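DNAation factor-related protein 4 (Drosophila melanogaster, PDB 5XPC) fragments DNA during apoptosis, probably as an endonuclease, and forms functionally important higher-order assemblies through its CIDE domain, the part of the protein described here. Local coordinates at the interface of chains A and B. Sequence-based numbering; all coordinates share one arbitrary frame. Chains: chain A/B, DNAation factor-related protein 4.

Contact 1: the interface of chains A and B. Residues chain A 56, 58; chain B 22-24, 40.
With CG anti to the backbone N (chi1 177°) and the rest of the chain extended, A:Glu56 runs alongside the ring of B:Tyr23, both side chains pointing the same way. Carboxylate and ring planes are turned 45° apart, and the carboxylate oxygen OE1 of A:Glu56 lies 3.5 Å from the ring carbon CE2 of B:Tyr23, a packing contact. One face of that ring is backed from its own chain by B:Lys40, whose CG sits 3.8 Å above the centre of the B:Tyr23 ring. The side-chain amine NZ of B:Lys40 and OE2 of A:Glu56 stay 6.6 Å apart, too far for direct contact. A:Ser58 has its hydroxyl between backbone N and carbonyl carbon (chi1 80°), and from there OG donates to the carbonyl O of B:Gly24 at 2.7 Å. The backbone N of A:Ser58 reaches the same B:Gly24 O at 3.1 Å, and the acceptor is gripped twice. An alanine in place of A:Ser58 would remove the hydroxyl and would probably leave the B:Gly24 carbonyl without its second mate. Main-chain bonds join the rest: A:Glu56 N to B:Lys22 O at 2.9 Å, and B:Gly24 N to A:Glu56 O at 2.7 Å. They make a parallel bridge between strand 56-57 of chain A and strand 22-27 of chain B, with helix 30-40 of chain B supplying B:Lys40 behind the ring.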
loop_
_atom_site.group_PDB
_atom_site.type_symbol
_atom_site.label_atom_id
_atom_site.label_comp_id
_atom_site.label_asym_id
_atom_site.label_seq_id
_atom_site.Cartn_x
_atom_site.Cartn_y
_atom_site.Cartn_z
ATOM N N GLU A 56 -15.730 -23.857 -10.728
ATOM C CA GLU A 56 -16.620 -24.936 -10.331
ATOM C C GLU A 56 -16.730 -24.985 -8.816
ATOM O O GLU A 56 -15.735 -24.837 -8.103
ATOM C CB GLU A 56 -16.116 -26.287 -10.862
ATOM C CG GLU A 56 -17.003 -27.450 -10.402
ATOM C CD GLU A 56 -16.553 -28.803 -10.899
ATOM O OE1 GLU A 56 -15.748 -28.856 -11.851
ATOM O OE2 GLU A 56 -17.021 -29.818 -10.334
ATOM N N SER A 58 -16.538 -26.856 -5.956
ATOM C CA SER A 58 -15.958 -28.184 -5.791
ATOM C C SER A 58 -16.380 -28.877 -4.500
ATOM O O SER A 58 -16.318 -30.112 -4.433
ATOM C CB SER A 58 -14.426 -28.123 -5.865
ATOM O OG SER A 58 -13.853 -27.690 -4.634
ATOM N N LYS B 22 -10.968 -24.846 -13.408
ATOM C CA LYS B 22 -11.106 -23.783 -12.418
ATOM C C LYS B 22 -11.992 -24.279 -11.289
ATOM O O LYS B 22 -13.115 -24.725 -11.535
ATOM C CB LYS B 22 -11.709 -22.525 -13.057
ATOM C CG LYS B 22 -10.976 -22.076 -14.307
ATOM C CD LYS B 22 -11.599 -20.841 -14.930
ATOM C CE LYS B 22 -10.949 -20.546 -16.275
ATOM N NZ LYS B 22 -11.107 -19.126 -16.691
ATOM N N TYR B 23 -11.489 -24.222 -10.060
ATOM C CA TYR B 23 -12.227 -24.744 -8.921
ATOM C C TYR B 23 -12.328 -23.700 -7.824
ATOM O O TYR B 23 -11.334 -23.051 -7.482
ATOM C CB TYR B 23 -11.567 -25.996 -8.354
ATOM C CG TYR B 23 -11.500 -27.119 -9.344
ATOM C CD1 TYR B 23 -10.344 -27.351 -10.085
ATOM C CD2 TYR B 23 -12.601 -27.940 -9.561
ATOM C CE1 TYR B 23 -10.286 -28.385 -11.006
ATOM C CE2 TYR B 23 -12.546 -28.975 -10.474
ATOM C CZ TYR B 23 -11.388 -29.191 -11.194
ATOM O OH TYR B 23 -11.335 -30.222 -12.110
ATOM N N GLY B 24 -13.532 -23.550 -7.276
ATOM C CA GLY B 24 -13.698 -22.895 -5.991
ATOM C C GLY B 24 -13.553 -23.960 -4.923
ATOM O O GLY B 24 -14.133 -25.044 -5.035
ATOM N N LYS B 40 -7.273 -32.108 -7.369
ATOM C CA LYS B 40 -7.768 -31.686 -8.676
ATOM C C LYS B 40 -6.663 -31.562 -9.722
ATOM O O LYS B 40 -6.916 -31.813 -10.910
ATOM C CB LYS B 40 -8.504 -30.347 -8.536
ATOM C CG LYS B 40 -9.809 -30.440 -7.725
ATOM C CD LYS B 40 -10.770 -31.429 -8.373
ATOM C CE LYS B 40 -12.185 -31.372 -7.775
ATOM N NZ LYS B 40 -12.195 -31.717 -6.333
#

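Contact 2: the interface of chains A and B. Residues chain A 50, 53, 55, 62, 65-66; chain B 11-13, 24-25, 69.
A:Tyr62 lays its ring over the backbone of B:Gly24 where two CIDE-N domains meet through different surfaces. CA of B:Gly24 stands 3.4 Å from the A:Tyr62 ring centroid, a CH-pi contact, and the opposite face carries OG of A:Ser65 near its rim. CG of A:Tyr62 is anti to the backbone N (chi1 -171°), which carries the ring from helix 60-64 to strand 22-27 of chain B; the N of B:Tyr12 lies at the ring's edge, in plane. The phenol OH of A:Tyr62 donates to the amide oxygen OE1 of B:Gln69 at 2.6 Å, ring and amide planes 67° apart. The amide NE2 of B:Gln69 makes a weak bond to A:Ser65 OG and a straighter one to water 1 at 3.0 Å, which also meets the O of A:Ser65. A:Ser65 OG donates to A:Tyr62 O at 2.6 Å. B:Lys13, extended, slants across one face of the A:Phe55 ring, toward its rim, its CB 3.6 Å from ring carbon CE2 of A:Phe55. Tip to tip with A:Asp53, its side-chain amine NZ forms a salt bridge on the syn side of OD2, at a modelled separation too short to be trusted. The backbone N of A:Phe55 bonds to OD1 of A:Asp53 at 3.2 Å and should steady the acid.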
loop_
_atom_site.group_PDB
_atom_site.type_symbol
_atom_site.label_atom_id
_atom_site.label_comp_id
_atom_site.label_asym_id
_atom_site.label_seq_id
_atom_site.Cartn_x
_atom_site.Cartn_y
_atom_site.Cartn_z
ATOM N N LEU A 50 -19.727 -21.083 -11.211
ATOM C CA LEU A 50 -20.118 -19.678 -11.079
ATOM C C LEU A 50 -20.424 -19.079 -12.446
ATOM O O LEU A 50 -19.630 -19.207 -13.384
ATOM C CB LEU A 50 -19.016 -18.865 -10.399
ATOM C CG LEU A 50 -18.702 -19.212 -8.950
ATOM C CD1 LEU A 50 -17.630 -18.250 -8.423
ATOM C CD2 LEU A 50 -19.942 -19.147 -8.091
ATOM N N ASP A 53 -17.503 -16.223 -13.335
ATOM C CA ASP A 53 -16.178 -16.523 -13.865
ATOM C C ASP A 53 -15.932 -17.998 -14.161
ATOM O O ASP A 53 -14.798 -18.353 -14.482
ATOM C CB ASP A 53 -15.092 -16.001 -12.907
ATOM C CG ASP A 53 -15.170 -16.632 -11.528
ATOM O OD1 ASP A 53 -15.899 -17.635 -11.358
ATOM O OD2 ASP A 53 -14.480 -16.130 -10.615
ATOM N N PHE A 55 -15.841 -20.703 -12.253
ATOM C CA PHE A 55 -15.170 -21.574 -11.298
ATOM C C PHE A 55 -16.154 -22.597 -10.747
ATOM O O PHE A 55 -17.297 -22.268 -10.407
ATOM C CB PHE A 55 -14.509 -20.750 -10.190
ATOM C CG PHE A 55 -13.152 -20.253 -10.582
ATOM C CD1 PHE A 55 -13.021 -19.287 -11.572
ATOM C CD2 PHE A 55 -11.998 -20.806 -10.028
ATOM C CE1 PHE A 55 -11.765 -18.858 -11.982
ATOM C CE2 PHE A 55 -10.740 -20.383 -10.439
ATOM C CZ PHE A 55 -10.624 -19.413 -11.420
ATOM N N TYR A 62 -16.959 -24.555 -0.107
ATOM C CA TYR A 62 -16.955 -23.435 -1.041
ATOM C C TYR A 62 -18.360 -22.880 -1.228
ATOM O O TYR A 62 -18.555 -21.656 -1.226
ATOM C CB TYR A 62 -16.357 -23.834 -2.399
ATOM C CG TYR A 62 -16.183 -22.600 -3.247
ATOM C CD1 TYR A 62 -15.192 -21.666 -2.944
ATOM C CD2 TYR A 62 -17.054 -22.323 -4.296
ATOM C CE1 TYR A 62 -15.052 -20.505 -3.691
ATOM C CE2 TYR A 62 -16.922 -21.166 -5.046
ATOM C CZ TYR A 62 -15.930 -20.256 -4.733
ATOM O OH TYR A 62 -15.801 -19.101 -5.472
ATOM N N SER A 65 -19.318 -20.528 1.388
ATOM C CA SER A 65 -18.621 -19.248 1.340
ATOM C C SER A 65 -19.281 -18.245 0.400
ATOM O O SER A 65 -18.884 -17.072 0.392
ATOM C CB SER A 65 -17.160 -19.453 0.910
ATOM O OG SER A 65 -17.067 -19.588 -0.500
ATOM N N LEU A 66 -20.275 -18.673 -0.394
ATOM C CA LEU A 66 -20.878 -17.781 -1.374
ATOM C C LEU A 66 -22.124 -17.111 -0.797
ATOM O O LEU A 66 -22.781 -17.667 0.086
ATOM C CB LEU A 66 -21.260 -18.556 -2.630
ATOM C CG LEU A 66 -20.073 -19.234 -3.328
ATOM C CD1 LEU A 66 -20.584 -20.154 -4.422
ATOM C CD2 LEU A 66 -19.140 -18.165 -3.905
ATOM N N GLY B 11 -13.576 -19.409 1.386
ATOM C CA GLY B 11 -13.603 -19.792 -0.014
ATOM C C GLY B 11 -12.444 -19.175 -0.783
ATOM O O GLY B 11 -12.131 -17.996 -0.618
ATOM N N TYR B 12 -11.820 -19.992 -1.636
ATOM C CA TYR B 12 -10.707 -19.566 -2.485
ATOM C C TYR B 12 -10.909 -20.115 -3.893
ATOM O O TYR B 12 -11.678 -21.056 -4.107
ATOM C CB TYR B 12 -9.348 -20.049 -1.936
ATOM C CG TYR B 12 -9.035 -19.621 -0.507
ATOM C CD1 TYR B 12 -9.169 -20.510 0.556
ATOM C CD2 TYR B 12 -8.594 -18.328 -0.224
ATOM C CE1 TYR B 12 -8.873 -20.121 1.869
ATOM C CE2 TYR B 12 -8.291 -17.935 1.082
ATOM C CZ TYR B 12 -8.434 -18.831 2.121
ATOM O OH TYR B 12 -8.132 -18.431 3.417
ATOM N N LYS B 13 -10.196 -19.537 -4.864
ATOM C CA LYS B 13 -10.251 -20.003 -6.244
ATOM C C LYS B 13 -8.864 -20.456 -6.680
ATOM O O LYS B 13 -7.871 -19.766 -6.415
ATOM C CB LYS B 13 -10.777 -18.914 -7.183
ATOM C CG LYS B 13 -12.226 -18.530 -6.873
ATOM C CD LYS B 13 -12.692 -17.341 -7.698
ATOM C CE LYS B 13 -14.098 -16.919 -7.296
ATOM N NZ LYS B 13 -14.584 -15.841 -8.202
ATOM N N GLY B 24 -13.532 -23.550 -7.276
ATOM C CA GLY B 24 -13.698 -22.895 -5.991
ATOM C C GLY B 24 -13.553 -23.960 -4.923
ATOM O O GLY B 24 -14.133 -25.044 -5.035
ATOM N N ILE B 25 -12.759 -23.656 -3.899
ATOM C CA ILE B 25 -12.381 -24.614 -2.865
ATOM C C ILE B 25 -12.496 -23.944 -1.505
ATOM O O ILE B 25 -11.963 -22.847 -1.304
ATOM C CB ILE B 25 -10.939 -25.122 -3.067
ATOM C CG1 ILE B 25 -10.812 -25.864 -4.406
ATOM C CG2 ILE B 25 -10.514 -25.999 -1.901
ATOM C CD1 ILE B 25 -9.364 -26.286 -4.710
ATOM N N GLN B 69 -11.914 -15.511 -1.680
ATOM C CA GLN B 69 -12.092 -15.588 -3.132
ATOM C C GLN B 69 -10.872 -15.117 -3.923
ATOM O O GLN B 69 -10.970 -14.949 -5.146
ATOM C CB GLN B 69 -13.337 -14.817 -3.596
ATOM C CG GLN B 69 -14.600 -15.198 -2.835
ATOM C CD GLN B 69 -15.000 -16.649 -3.060
ATOM O OE1 GLN B 69 -14.670 -17.236 -4.085
ATOM N NE2 GLN B 69 -15.724 -17.227 -2.102
HETATM O O HOH W 1 -16.350 -15.919 0.535
#

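Contact 3: the interface of chains A and B. Residues chain A 58-59, 61-62; chain B 9, 24-26, 36.
The methylenes of A:Glu61 form the apolar centre against B:Met9 and B:Gly26: CG of A:Glu61 lies 3.8 Å from the thioether SD of B:Met9, and CB of A:Glu61 is 3.7 Å from CA of B:Gly26. Both side chains, A:Glu61 and B:Met9, bend at chi2 and pass at a slant, which leaves the A:Glu61 carboxylate facing B:Lys36. At the other end of the patch, CG1 of B:Ile25 lies 3.6 Å from the hydroxyl OG of A:Ser58. A:Asp59 has CG between the backbone N and the carbonyl carbon (chi1 55°), which points its carboxylate at strand 22-27 of chain B. OD1 of A:Asp59 takes two donors: the backbone N of B:Gly26 at 3.3 Å, on the syn lone pair, and the N of A:Tyr62 at 2.8 Å, met nearly along the C-O axis. The second bond caps the start of helix 60-64 and is likely to hold the acid for the first. At the rim the extended B:Lys36 crosses A:Asp59 at about a right angle in a salt bridge, its NZ 3.2 Å from OD2 of A:Asp59 and 52° out of the carboxylate plane. NZ of B:Lys36 also donates to B:Gly26 O at 2.9 Å, and forms a longer salt bridge to OE1 of A:Glu61 at 3.7 Å. Both acids would probably stabilise its charge. The site sets the beginning of helix 60-64 in chain A against strand 22-27 and helix 30-40 in chain B.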
loop_
_atom_site.group_PDB
_atom_site.type_symbol
_atom_site.label_atom_id
_atom_site.label_comp_id
_atom_site.label_asym_id
_atom_site.label_seq_id
_atom_site.Cartn_x
_atom_site.Cartn_y
_atom_site.Cartn_z
ATOM N N SER A 58 -16.538 -26.856 -5.956
ATOM C CA SER A 58 -15.958 -28.184 -5.791
ATOM C C SER A 58 -16.380 -28.877 -4.500
ATOM O O SER A 58 -16.318 -30.112 -4.433
ATOM C CB SER A 58 -14.426 -28.123 -5.865
ATOM O OG SER A 58 -13.853 -27.690 -4.634
ATOM N N ASP A 59 -16.809 -28.138 -3.479
ATOM C CA ASP A 59 -17.195 -28.789 -2.233
ATOM C C ASP A 59 -18.179 -27.901 -1.485
ATOM O O ASP A 59 -18.386 -26.732 -1.825
ATOM C CB ASP A 59 -15.969 -29.146 -1.361
ATOM C CG ASP A 59 -15.058 -27.951 -1.061
ATOM O OD1 ASP A 59 -15.538 -26.806 -1.011
ATOM O OD2 ASP A 59 -13.839 -28.165 -0.850
ATOM N N GLU A 61 -17.955 -26.669 1.455
ATOM C CA GLU A 61 -17.332 -25.525 2.111
ATOM C C GLU A 61 -17.251 -24.324 1.173
ATOM O O GLU A 61 -17.467 -23.181 1.596
ATOM C CB GLU A 61 -15.944 -25.906 2.633
ATOM C CG GLU A 61 -15.974 -26.956 3.739
ATOM C CD GLU A 61 -16.221 -28.383 3.233
ATOM O OE1 GLU A 61 -16.060 -28.649 2.021
ATOM O OE2 GLU A 61 -16.570 -29.247 4.063
ATOM N N TYR A 62 -16.959 -24.555 -0.107
ATOM C CA TYR A 62 -16.955 -23.435 -1.041
ATOM C C TYR A 62 -18.360 -22.880 -1.228
ATOM O O TYR A 62 -18.555 -21.656 -1.226
ATOM C CB TYR A 62 -16.357 -23.834 -2.399
ATOM C CG TYR A 62 -16.183 -22.600 -3.247
ATOM C CD1 TYR A 62 -15.192 -21.666 -2.944
ATOM C CD2 TYR A 62 -17.054 -22.323 -4.296
ATOM C CE1 TYR A 62 -15.052 -20.505 -3.691
ATOM C CE2 TYR A 62 -16.922 -21.166 -5.046
ATOM C CZ TYR A 62 -15.930 -20.256 -4.733
ATOM O OH TYR A 62 -15.801 -19.101 -5.472
ATOM N N MET B 9 -13.540 -21.931 7.872
ATOM C CA MET B 9 -13.474 -22.177 6.437
ATOM C C MET B 9 -13.625 -20.868 5.674
ATOM O O MET B 9 -14.480 -20.039 6.000
ATOM C CB MET B 9 -14.583 -23.137 5.995
ATOM C CG MET B 9 -14.397 -24.560 6.441
ATOM S SD MET B 9 -13.046 -25.338 5.537
ATOM C CE MET B 9 -12.929 -26.889 6.427
ATOM N N GLY B 24 -13.532 -23.550 -7.276
ATOM C CA GLY B 24 -13.698 -22.895 -5.991
ATOM C C GLY B 24 -13.553 -23.960 -4.923
ATOM O O GLY B 24 -14.133 -25.044 -5.035
ATOM N N ILE B 25 -12.759 -23.656 -3.899
ATOM C CA ILE B 25 -12.381 -24.614 -2.865
ATOM C C ILE B 25 -12.496 -23.944 -1.505
ATOM O O ILE B 25 -11.963 -22.847 -1.304
ATOM C CB ILE B 25 -10.939 -25.122 -3.067
ATOM C CG1 ILE B 25 -10.812 -25.864 -4.406
ATOM C CG2 ILE B 25 -10.514 -25.999 -1.901
ATOM C CD1 ILE B 25 -9.364 -26.286 -4.710
ATOM N N GLY B 26 -13.147 -24.620 -0.560
ATOM C CA GLY B 26 -13.183 -24.152 0.821
ATOM C C GLY B 26 -12.057 -24.771 1.635
ATOM O O GLY B 26 -11.797 -25.972 1.550
ATOM N N LYS B 36 -6.395 -30.094 -1.156
ATOM C CA LYS B 36 -7.583 -30.136 -2.001
ATOM C C LYS B 36 -7.257 -29.742 -3.437
ATOM O O LYS B 36 -7.834 -30.290 -4.384
ATOM C CB LYS B 36 -8.666 -29.231 -1.418
ATOM C CG LYS B 36 -9.225 -29.716 -0.086
ATOM C CD LYS B 36 -10.449 -28.880 0.334
ATOM C CE LYS B 36 -11.180 -29.529 1.497
ATOM N NZ LYS B 36 -12.394 -28.755 1.925
#

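The three contacts are neighbouring parts of a continuous interface, the centres of their C-alpha atoms about 7 Å apart for contacts 1 and 2 and for contacts 2 and 3, and about 8 Å apart for contacts 1 and 3. B:Gly24 belongs to all of them; A:Ser58 links contacts 1 and 3, while A:Tyr62 and B:Ile25 link contacts 2 and 3. Strand 22-27 of one copy thus receives strand 56-57 and helix 60-64 of another. Because the two copies present different surfaces, the pairing could repeat along the five-chain deposited assembly, in keeping with the higher-order assembly of CIDE domains.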